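Alpha-glucosidase YIHQ (PDB 5AEG) hydrolyses sulfoquinovosyl diacylglycerides and simpler sulfoquinovosides such as sulfoquinovosyl glycerol, releasing sulfoquinovose that feeds sulfoglycolysis. Local coordinates at residues H32-P37 / A66-A70; K518-L522 / D551-I555; H557-M561 / I655-P659. All blocks are in the same frame, centred on the assembly; numbering follows the deposited sequence.

Contact 1 lies in the N-terminal beta-rich part of the chain, contacts 2 and 3 on the opposite side of its centre; the centres of contacts 1 and 2 are about 62 Å apart. Each is partly buried. Contact 1 sets a loop between strands against strand 56-74, with a histidine inside and a lysine-aspartate pair at its exposed margin. Contacts 2 and 3 share helix 552-567 and touch, their centres about 10 Å apart: Leu522 meets both His557 and Ile655. The first turn of that helix is held by a charged network beside a leucine-threonine patch, whereas its next turns use an arginine on a backbone carbonyl, joining the barrel domain to the C-terminal domain.

Contact 1 of 3, residues H32-P37 / A66-A70; sequences HSKDNP and ALTDA
His32 points its imidazole across to the loop that leads into the later part of strand 56-74, where NE2 gives a hydrogen bond to Thr68 O at 3.0 Å. The bond is bent, 140° at the hydrogen, and the donor stands above the carbonyl plane, 62° out of it. With CG anti to the backbone N (chi1 174°), the ring extends from strand 27-32 far enough to place its CE1 3.2 Å from Leu67 O as well. Of these two successive carbonyls, one accepts from NE2 while the other only approaches CE1. Ala70 CB lies obliquely to the same ring, and Phe83 meets it edge-to-face from strand 79-85.

Lys34 carries the other polar link. Its chain, bent at chi2 and chi4, crosses that of Asp69 and delivers NZ to Asp69 OD1 at 2.8 Å, a salt bridge on the syn side, somewhat out of the carboxylate plane. The hydroxyl of Thr68 donates to the same oxygen from above the carboxylate plane, so OD1 is gripped by two donors. The segment 32-37 joins strands 27-32 and 39-49; strand 56-74, against which it packs, belongs to the galactose mutarotase-like domain of this family 31 glycoside hydrolase. An ST motif shapes the loop, Ser33 OG accepting from Asn36 N at 2.9 Å.

Thr68 also turns its methyl to the loop, CG2 lying 3.6 Å from Lys34 O. The ring of Pro37 rests by its CG against Ala66 CB at 4.1 Å, while Leu67 directs its end away from this loop, onto Phe83 and Ile89.

Contact 2 of 3, residues K518-L522 / D551-I555; sequences KELLL and DAETI
Lys518 NZ is gripped by two carboxylates from the start of helix 552-567. Asp551 OD2 takes it on the syn lone pair at 2.8 Å; Glu553 OE1 makes the second salt bridge, modelled too short for its length to be taken literally. Both acidic side chains cross the lysine at about a right angle. With CG anti to the backbone N (chi1 -179°) and the chain extended beyond it, Lys518 reaches across and passes Thr554 OG1 with its CD at 3.8 Å.

The other carboxylate oxygen of Asp551 caps the helix: OD1 accepts from Thr554 N, nearly along its own C-O axis, at 2.9 Å, and from Thr554 OG1, above the carboxylate plane. Replacing Asp551 by an alanine removes both oxygens, which is likely to leave Thr554 N uncapped and Lys518 with Glu553 as its remaining carboxylate mate here. Thr554 OG1 has a further partner in Trp546, while the methyl CG2 of Thr554 meets Leu521 CD2 and Leu522 CD2, each at 3.9 Å.

Charges thus hold the more exposed margin and methyls the buried side of a junction between helices 518-528 and 552-567 of the TIM-barrel domain, built on an aspartate N-cap within a salt-bridge network.

Contact 3 of 3, residues H557-M561 / I655-P659; sequences HFARM and IGKPP
Arg560 makes the hydrogen bonds of this contact, both to the carbonyl oxygen of Gly656. NE lies 2.9 Å from Gly656 O and NH2 lies 3.0 Å from the same atom, a side-on grip with the oxygen at the edge of the guanidinium, in its plane. Both nitrogens come from the same face of the carbonyl plane, NH2 standing 41° out of it. Arg560 can reach this far because its chain is extended from CG to NE, beginning with CG anti to the backbone N (chi1 170°). The aliphatic part of Lys657 crosses the arginine, its CG approaching NH2 obliquely.

His557 and Met561, on the same side of helix 552-567, add van der Waals contacts. The His557 ring presents its edge to Gly656, CE1 lying 3.5 Å from Gly656 CA, and His557 CE1 also meets Ile655 CG2 at 3.4 Å. Met561, folded back by bends at chi2 and chi3, brings SD to 3.8 Å from Gly656 O and turns its CE toward Pro658 CD, tip to tip, at 4.2 Å.

Gly656 has backbone angles at which a beta carbon would jam against the preceding carbonyl oxygen, and it would also sit tightly against Arg560 NE. Asp526, on helix 518-528, links both partners: its OD2 accepts from Gly656 N, and its OD1 has a weak bond with His557 NE2.

The loop 655-659 of the C-terminal domain is thereby joined to a helix of the TIM-barrel domain chiefly through main-chain groups of one glycine; its carbonyl oxygen is satisfied by two N-H groups of one side chain, whose positive charge would probably polarise that carbonyl.

Contact 1 of 3, residues H32-P37 / A66-A70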
loop_
_atom_site.group_PDB
_atom_site.type_symbol
_atom_site.label_atom_id
_atom_site.label_comp_id
_atom_site.label_asym_id
_atom_site.label_seq_id
_atom_site.Cartn_x
_atom_site.Cartn_y
_atom_site.Cartn_z
ATOM N N HIS A 32 -27.600 17.780 -11.687
ATOM C CA HIS A 32 -27.218 19.201 -11.751
ATOM C C HIS A 32 -28.470 20.019 -11.968
ATOM O O HIS A 32 -29.228 19.725 -12.887
ATOM C CB HIS A 32 -26.330 19.467 -12.957
ATOM C CG HIS A 32 -26.010 20.913 -13.164
ATOM N ND1 HIS A 32 -24.958 21.543 -12.523
ATOM C CD2 HIS A 32 -26.575 21.860 -13.951
ATOM C CE1 HIS A 32 -24.902 22.815 -12.883
ATOM N NE2 HIS A 32 -25.863 23.032 -13.757
ATOM N N SER A 33 -28.674 21.041 -11.180
ATOM C CA SER A 33 -29.567 22.119 -11.589
ATOM C C SER A 33 -28.925 23.419 -11.190
ATOM O O SER A 33 -27.857 23.429 -10.492
ATOM C CB SER A 33 -30.892 21.980 -10.864
ATOM O OG SER A 33 -30.670 22.116 -9.467
ATOM N N LYS A 34 -29.563 24.513 -11.611
ATOM C CA LYS A 34 -29.133 25.870 -11.232
ATOM C C LYS A 34 -29.080 25.970 -9.758
ATOM O O LYS A 34 -28.135 26.484 -9.222
ATOM C CB LYS A 34 -30.064 26.973 -11.779
ATOM C CG LYS A 34 -29.468 27.803 -12.909
ATOM C CD LYS A 34 -29.767 29.304 -12.725
ATOM C CE LYS A 34 -29.527 30.127 -13.995
ATOM N NZ LYS A 34 -28.543 31.256 -13.893
ATOM N N ASP A 35 -30.038 25.363 -9.077
ATOM C CA ASP A 35 -30.110 25.373 -7.580
ATOM C C ASP A 35 -29.219 24.384 -6.868
ATOM O O ASP A 35 -28.878 24.630 -5.708
ATOM C CB ASP A 35 -31.529 25.030 -7.111
ATOM C CG ASP A 35 -32.574 25.845 -7.829
ATOM O OD1 ASP A 35 -32.796 26.997 -7.386
ATOM O OD2 ASP A 35 -33.107 25.351 -8.865
ATOM N N ASN A 36 -28.899 23.265 -7.529
ATOM C CA ASN A 36 -27.999 22.226 -6.967
ATOM C C ASN A 36 -26.957 21.813 -7.966
ATOM O O ASN A 36 -27.074 20.809 -8.639
ATOM C CB ASN A 36 -28.818 21.077 -6.366
ATOM C CG ASN A 36 -29.406 21.474 -4.988
ATOM O OD1 ASN A 36 -28.728 22.086 -4.154
ATOM N ND2 ASN A 36 -30.673 21.184 -4.774
ATOM N N PRO A 37 -25.953 22.676 -8.173
ATOM C CA PRO A 37 -24.950 22.378 -9.185
ATOM C C PRO A 37 -24.071 21.166 -8.772
ATOM O O PRO A 37 -23.984 20.816 -7.574
ATOM C CB PRO A 37 -24.093 23.680 -9.236
ATOM C CG PRO A 37 -24.349 24.358 -7.960
ATOM C CD PRO A 37 -25.679 23.918 -7.451
ATOM N N ALA A 66 -19.531 28.411 -8.282
ATOM C CA ALA A 66 -20.462 27.401 -8.709
ATOM C C ALA A 66 -20.838 27.689 -10.141
ATOM O O ALA A 66 -21.208 28.852 -10.456
ATOM C CB ALA A 66 -21.706 27.455 -7.811
ATOM N N LEU A 67 -20.648 26.701 -11.011
ATOM C CA LEU A 67 -21.008 26.786 -12.417
ATOM C C LEU A 67 -22.440 26.285 -12.549
ATOM O O LEU A 67 -22.713 25.147 -12.869
ATOM C CB LEU A 67 -20.028 26.104 -13.332
ATOM C CG LEU A 67 -18.588 26.509 -13.171
ATOM C CD1 LEU A 67 -17.785 25.853 -14.284
ATOM C CD2 LEU A 67 -18.366 28.004 -13.216
ATOM N N THR A 68 -23.350 27.227 -12.303
ATOM C CA THR A 68 -24.762 26.923 -12.213
ATOM C C THR A 68 -25.412 26.693 -13.605
ATOM O O THR A 68 -26.415 25.946 -13.735
ATOM C CB THR A 68 -25.480 28.059 -11.540
ATOM O OG1 THR A 68 -25.189 29.267 -12.250
ATOM C CG2 THR A 68 -25.051 28.206 -10.060
ATOM N N ASP A 69 -24.836 27.275 -14.650
ATOM C CA ASP A 69 -25.470 27.213 -15.979
ATOM C C ASP A 69 -24.855 26.149 -16.826
ATOM O O ASP A 69 -23.622 25.972 -16.857
ATOM C CB ASP A 69 -25.292 28.551 -16.738
ATOM C CG ASP A 69 -25.763 29.751 -15.958
ATOM O OD1 ASP A 69 -26.564 29.580 -15.009
ATOM O OD2 ASP A 69 -25.280 30.879 -16.238
ATOM N N ALA A 70 -25.690 25.394 -17.545
ATOM C CA ALA A 70 -25.189 24.367 -18.430
ATOM C C ALA A 70 -25.925 24.367 -19.780
ATOM O O ALA A 70 -27.138 24.410 -19.795
ATOM C CB ALA A 70 -25.370 23.008 -17.794
#

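Contact 2 of 3, residues K518-L522 / D551-I555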
loop_
_atom_site.group_PDB
_atom_site.type_symbol
_atom_site.label_atom_id
_atom_site.label_comp_id
_atom_site.label_asym_id
_atom_site.label_seq_id
_atom_site.Cartn_x
_atom_site.Cartn_y
_atom_site.Cartn_z
ATOM N N LYS A 518 7.734 -9.704 23.747
ATOM C CA LYS A 518 7.579 -11.060 23.259
ATOM C C LYS A 518 6.147 -11.359 22.855
ATOM O O LYS A 518 5.947 -11.964 21.797
ATOM C CB LYS A 518 7.981 -12.036 24.360
ATOM C CG LYS A 518 7.886 -13.514 23.997
ATOM C CD LYS A 518 8.605 -14.290 25.120
ATOM C CE LYS A 518 8.177 -15.753 25.149
ATOM N NZ LYS A 518 8.895 -16.455 26.319
ATOM N N GLU A 519 5.190 -10.983 23.670
ATOM C CA GLU A 519 3.802 -11.244 23.380
ATOM C C GLU A 519 3.402 -10.617 22.024
ATOM O O GLU A 519 2.744 -11.276 21.225
ATOM C CB GLU A 519 2.891 -10.731 24.476
ATOM C CG GLU A 519 1.428 -11.053 24.286
ATOM C CD GLU A 519 0.518 -10.317 25.208
ATOM O OE1 GLU A 519 1.011 -9.674 26.100
ATOM O OE2 GLU A 519 -0.727 -10.432 25.081
ATOM N N LEU A 520 3.801 -9.364 21.771
ATOM C CA LEU A 520 3.494 -8.707 20.445
ATOM C C LEU A 520 4.143 -9.457 19.287
ATOM O O LEU A 520 3.490 -9.719 18.278
ATOM C CB LEU A 520 3.855 -7.219 20.490
ATOM C CG LEU A 520 3.486 -6.457 19.209
ATOM C CD1 LEU A 520 1.962 -6.513 19.020
ATOM C CD2 LEU A 520 3.962 -4.992 19.358
ATOM N N LEU A 521 5.423 -9.848 19.414
ATOM C CA LEU A 521 6.070 -10.570 18.395
ATOM C C LEU A 521 5.318 -11.865 18.062
ATOM O O LEU A 521 5.143 -12.191 16.914
ATOM C CB LEU A 521 7.520 -10.937 18.775
ATOM C CG LEU A 521 8.365 -11.565 17.698
ATOM C CD1 LEU A 521 8.594 -10.581 16.515
ATOM C CD2 LEU A 521 9.740 -11.963 18.236
ATOM N N LEU A 522 4.944 -12.630 19.072
ATOM C CA LEU A 522 4.302 -13.930 18.880
ATOM C C LEU A 522 2.896 -13.805 18.323
ATOM O O LEU A 522 2.544 -14.559 17.410
ATOM C CB LEU A 522 4.299 -14.748 20.195
ATOM C CG LEU A 522 5.698 -15.003 20.793
ATOM C CD1 LEU A 522 5.625 -16.106 21.828
ATOM C CD2 LEU A 522 6.786 -15.326 19.834
ATOM N N ASP A 551 14.453 -16.258 22.918
ATOM C CA ASP A 551 14.486 -17.406 23.890
ATOM C C ASP A 551 13.910 -18.632 23.188
ATOM O O ASP A 551 13.408 -18.553 21.989
ATOM C CB ASP A 551 13.826 -17.064 25.284
ATOM C CG ASP A 551 12.295 -16.886 25.252
ATOM O OD1 ASP A 551 11.622 -17.177 24.213
ATOM O OD2 ASP A 551 11.742 -16.450 26.295
ATOM N N ALA A 552 13.950 -19.759 23.876
ATOM C CA ALA A 552 13.519 -21.013 23.252
ATOM C C ALA A 552 12.045 -21.011 22.929
ATOM O O ALA A 552 11.641 -21.542 21.843
ATOM C CB ALA A 552 13.858 -22.237 24.170
ATOM N N GLU A 553 11.240 -20.427 23.798
ATOM C CA GLU A 553 9.805 -20.393 23.554
ATOM C C GLU A 553 9.488 -19.584 22.263
ATOM O O GLU A 553 8.651 -19.987 21.455
ATOM C CB GLU A 553 9.093 -19.781 24.734
ATOM C CG GLU A 553 7.579 -19.714 24.578
ATOM C CD GLU A 553 6.856 -19.007 25.725
ATOM O OE1 GLU A 553 7.511 -18.488 26.669
ATOM O OE2 GLU A 553 5.608 -19.000 25.671
ATOM N N THR A 554 10.203 -18.489 22.065
ATOM C CA THR A 554 10.028 -17.685 20.853
ATOM C C THR A 554 10.415 -18.472 19.642
ATOM O O THR A 554 9.683 -18.483 18.656
ATOM C CB THR A 554 10.883 -16.383 20.949
ATOM O OG1 THR A 554 10.512 -15.684 22.126
ATOM C CG2 THR A 554 10.708 -15.507 19.674
ATOM N N ILE A 555 11.587 -19.129 19.673
ATOM C CA ILE A 555 12.064 -19.891 18.541
ATOM C C ILE A 555 11.084 -21.055 18.219
ATOM O O ILE A 555 10.747 -21.293 17.047
ATOM C CB ILE A 555 13.536 -20.447 18.782
ATOM C CG1 ILE A 555 14.547 -19.260 18.799
ATOM C CG2 ILE A 555 13.931 -21.377 17.674
ATOM C CD1 ILE A 555 15.883 -19.579 19.431
#

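Contact 3 of 3, residues H557-M561 / I655-P659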
loop_
_atom_site.group_PDB
_atom_site.type_symbol
_atom_site.label_atom_id
_atom_site.label_comp_id
_atom_site.label_asym_id
_atom_site.label_seq_id
_atom_site.Cartn_x
_atom_site.Cartn_y
_atom_site.Cartn_z
ATOM N N HIS A 557 7.986 -21.171 18.858
ATOM C CA HIS A 557 6.796 -20.512 18.307
ATOM C C HIS A 557 6.922 -20.242 16.828
ATOM O O HIS A 557 6.019 -20.630 16.049
ATOM C CB HIS A 557 6.406 -19.242 19.090
ATOM C CG HIS A 557 5.119 -18.670 18.642
ATOM N ND1 HIS A 557 3.906 -19.213 19.004
ATOM C CD2 HIS A 557 4.842 -17.709 17.721
ATOM C CE1 HIS A 557 2.942 -18.537 18.402
ATOM N NE2 HIS A 557 3.485 -17.651 17.614
ATOM N N PHE A 558 8.030 -19.632 16.387
ATOM C CA PHE A 558 8.359 -19.521 14.970
ATOM C C PHE A 558 8.387 -20.897 14.255
ATOM O O PHE A 558 7.931 -21.014 13.082
ATOM C CB PHE A 558 9.680 -18.709 14.808
ATOM C CG PHE A 558 9.462 -17.213 14.835
ATOM C CD1 PHE A 558 9.292 -16.504 16.031
ATOM C CD2 PHE A 558 9.268 -16.561 13.629
ATOM C CE1 PHE A 558 9.042 -15.142 16.012
ATOM C CE2 PHE A 558 9.022 -15.220 13.609
ATOM C CZ PHE A 558 8.879 -14.523 14.790
ATOM N N ALA A 559 8.965 -21.922 14.914
ATOM C CA ALA A 559 8.977 -23.280 14.307
ATOM C C ALA A 559 7.492 -23.738 14.019
ATOM O O ALA A 559 7.185 -24.103 12.913
ATOM C CB ALA A 559 9.742 -24.307 15.165
ATOM N N ARG A 560 6.614 -23.583 14.984
ATOM C CA ARG A 560 5.209 -24.001 14.849
ATOM C C ARG A 560 4.490 -23.221 13.763
ATOM O O ARG A 560 3.890 -23.805 12.872
ATOM C CB ARG A 560 4.484 -23.858 16.180
ATOM C CG ARG A 560 2.928 -24.041 16.157
ATOM C CD ARG A 560 2.229 -23.524 17.433
ATOM N NE ARG A 560 0.768 -23.581 17.305
ATOM C CZ ARG A 560 0.046 -24.711 17.300
ATOM N NH1 ARG A 560 0.613 -25.882 17.503
ATOM N NH2 ARG A 560 -1.266 -24.683 17.110
ATOM N N MET A 561 4.631 -21.886 13.771
ATOM C CA MET A 561 3.838 -21.085 12.820
ATOM C C MET A 561 4.397 -21.050 11.465
ATOM O O MET A 561 3.613 -20.944 10.489
ATOM C CB MET A 561 3.549 -19.649 13.379
ATOM C CG MET A 561 2.931 -19.631 14.777
ATOM S SD MET A 561 1.541 -20.761 15.040
ATOM C CE MET A 561 0.304 -19.985 14.008
ATOM N N ILE A 655 -1.845 -17.777 22.395
ATOM C CA ILE A 655 -0.793 -17.585 21.390
ATOM C C ILE A 655 -0.501 -18.908 20.716
ATOM O O ILE A 655 -0.424 -19.972 21.363
ATOM C CB ILE A 655 0.453 -16.970 22.066
ATOM C CG1 ILE A 655 0.188 -15.487 22.385
ATOM C CG2 ILE A 655 1.655 -17.109 21.199
ATOM C CD1 ILE A 655 1.053 -14.955 23.468
ATOM N N GLY A 656 -0.404 -18.912 19.413
ATOM C CA GLY A 656 -0.178 -20.116 18.604
ATOM C C GLY A 656 -1.495 -20.781 18.076
ATOM O O GLY A 656 -1.445 -21.685 17.224
ATOM N N LYS A 657 -2.633 -20.371 18.620
ATOM C CA LYS A 657 -3.986 -20.832 18.159
ATOM C C LYS A 657 -4.851 -19.606 17.808
ATOM O O LYS A 657 -5.842 -19.308 18.466
ATOM C CB LYS A 657 -4.616 -21.691 19.251
ATOM C CG LYS A 657 -3.816 -22.939 19.461
ATOM C CD LYS A 657 -4.351 -23.856 20.548
ATOM C CE LYS A 657 -3.349 -24.989 20.706
ATOM N NZ LYS A 657 -3.981 -26.025 21.540
ATOM N N PRO A 658 -4.453 -18.896 16.740
ATOM C CA PRO A 658 -5.130 -17.638 16.373
ATOM C C PRO A 658 -6.570 -17.951 15.908
ATOM O O PRO A 658 -6.875 -19.094 15.549
ATOM C CB PRO A 658 -4.360 -17.138 15.197
ATOM C CG PRO A 658 -3.566 -18.290 14.671
ATOM C CD PRO A 658 -3.284 -19.112 15.923
ATOM N N PRO A 659 -7.421 -16.944 15.893
ATOM C CA PRO A 659 -8.847 -17.236 15.534
ATOM C C PRO A 659 -8.991 -17.392 14.044
ATOM O O PRO A 659 -9.008 -16.362 13.308
ATOM C CB PRO A 659 -9.593 -16.026 16.070
ATOM C CG PRO A 659 -8.658 -15.382 17.063
ATOM C CD PRO A 659 -7.296 -15.587 16.443
#